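Local atomic coordinates of histidine acid phosphatase (Hafnia alvei, PDB entry 4ARU), a protein that belongs to branch 2 of the histidine phosphatase superfamily, the histidine acid phosphatases, and is also known as a phytase. Residues E222-L225 and L226-A229. Residues are numbered along the deposited sequence; the frame is centred on the assembly and turned at random.
Sequences EIFL and LEHA
E227 reaches back over the turn before it to meet I223 and F224, an i to i+4 and i to i+3 contact within the last two turns of helix 213-229, an alpha-helix of the histidine acid phosphatase fold. E227 CB sits 3.4 Å from F224 O. CG, anti to the carbonyl carbon of E227 (chi1 -70°), swings over the preceding turn and comes within 3.3 Å of I223 O. From there the chain runs extended to the carboxylate: E227 OE2 meets the methyl CG2 of I223 at 3.8 Å, while E227 OE1 lies 3.9 Å from F224 CD1. The phenyl ring and the E227 side chain run alongside each other in the same direction, the ring and carboxylate planes turned 55° apart. OE1 also accepts a hydrogen bond from the backbone N of A236, so this buried carboxylate is tied to the loop beyond the helix, and the same A236 touches the F224 ring.

L226 makes the equivalent backward reach to E222, whose chain bends at chi2 (72°) and brings E222 OE2 to 3.9 Å from L226 CG. That oxygen is salt-bridged to R18, with L226 itself packing on R22. Four regular i+4 to i N-H...O hydrogen bonds hold the backbone beneath, from L226 N to E222 O through to A229 N to L225 O. At the C-terminal end H228 stacks on the ring of H363, and A229 O accepts from R52 NE. A229 CB lies 3.4 Å from L225 O.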
loop_
_atom_site.group_PDB
_atom_site.type_symbol
_atom_site.label_atom_id
_atom_site.label_comp_id
_atom_site.label_asym_id
_atom_site.label_seq_id
_atom_site.Cartn_x
_atom_site.Cartn_y
_atom_site.Cartn_z
ATOM N N GLU A 222 8.596 -5.100 8.967
ATOM C CA GLU A 222 8.415 -5.103 7.528
ATOM C C GLU A 222 9.662 -5.628 6.798
ATOM O O GLU A 222 9.544 -6.368 5.789
ATOM C CB GLU A 222 7.993 -3.696 7.053
ATOM C CG GLU A 222 7.874 -3.548 5.571
ATOM C CD GLU A 222 6.671 -4.237 4.955
ATOM O OE1 GLU A 222 5.700 -4.615 5.695
ATOM O OE2 GLU A 222 6.683 -4.420 3.717
ATOM N N ILE A 223 10.843 -5.290 7.294
ATOM C CA ILE A 223 12.057 -5.827 6.674
ATOM C C ILE A 223 12.074 -7.363 6.772
ATOM O O ILE A 223 12.440 -8.050 5.815
ATOM C CB ILE A 223 13.349 -5.181 7.231
ATOM C CG1 ILE A 223 13.356 -3.715 6.769
ATOM C CG2 ILE A 223 14.575 -6.014 6.847
ATOM C CD1 ILE A 223 14.397 -2.876 7.458
ATOM N N PHE A 224 11.699 -7.943 7.920
ATOM C CA PHE A 224 11.667 -9.385 8.024
ATOM C C PHE A 224 10.679 -9.973 7.017
ATOM O O PHE A 224 10.975 -10.974 6.385
ATOM C CB PHE A 224 11.276 -9.820 9.437
ATOM C CG PHE A 224 12.219 -9.360 10.523
ATOM C CD1 PHE A 224 13.579 -9.189 10.329
ATOM C CD2 PHE A 224 11.723 -9.135 11.780
ATOM C CE1 PHE A 224 14.416 -8.784 11.365
ATOM C CE2 PHE A 224 12.559 -8.728 12.832
ATOM C CZ PHE A 224 13.889 -8.547 12.623
ATOM N N LEU A 225 9.515 -9.349 6.877
ATOM C CA LEU A 225 8.535 -9.844 5.927
ATOM C C LEU A 225 9.118 -9.793 4.502
ATOM O O LEU A 225 8.902 -10.692 3.688
ATOM C CB LEU A 225 7.286 -8.985 6.005
ATOM C CG LEU A 225 6.146 -9.517 5.115
ATOM C CD1 LEU A 225 4.884 -9.561 5.919
ATOM C CD2 LEU A 225 5.962 -8.750 3.836
ATOM N N LEU A 226 9.814 -8.703 4.211
ATOM C CA LEU A 226 10.465 -8.563 2.905
ATOM C C LEU A 226 11.525 -9.629 2.676
ATOM O O LEU A 226 11.600 -10.201 1.604
ATOM C CB LEU A 226 11.036 -7.169 2.670
ATOM C CG LEU A 226 10.023 -6.034 2.567
ATOM C CD1 LEU A 226 10.650 -4.627 2.652
ATOM C CD2 LEU A 226 9.266 -6.156 1.268
ATOM N N GLU A 227 12.316 -9.935 3.702
ATOM C CA GLU A 227 13.328 -10.982 3.593
ATOM C C GLU A 227 12.654 -12.322 3.234
ATOM O O GLU A 227 13.123 -13.087 2.419
ATOM C CB GLU A 227 14.058 -11.180 4.909
ATOM C CG GLU A 227 14.982 -10.015 5.311
ATOM C CD GLU A 227 15.564 -10.176 6.698
ATOM O OE1 GLU A 227 15.176 -11.142 7.377
ATOM O OE2 GLU A 227 16.427 -9.356 7.104
ATOM N N HIS A 228 11.540 -12.572 3.904
ATOM C CA HIS A 228 10.779 -13.779 3.678
ATOM C C HIS A 228 10.175 -13.864 2.278
ATOM O O HIS A 228 10.258 -14.883 1.593
ATOM C CB HIS A 228 9.709 -13.905 4.756
ATOM C CG HIS A 228 8.995 -15.225 4.767
ATOM N ND1 HIS A 228 9.512 -16.354 5.368
ATOM C CD2 HIS A 228 7.795 -15.583 4.250
ATOM C CE1 HIS A 228 8.630 -17.345 5.251
ATOM N NE2 HIS A 228 7.606 -16.912 4.546
ATOM N N ALA A 229 9.619 -12.745 1.858
ATOM C CA ALA A 229 9.041 -12.650 0.522
ATOM C C ALA A 229 10.085 -12.743 -0.591
ATOM O O ALA A 229 9.778 -13.217 -1.685
ATOM C CB ALA A 229 8.310 -11.348 0.413
#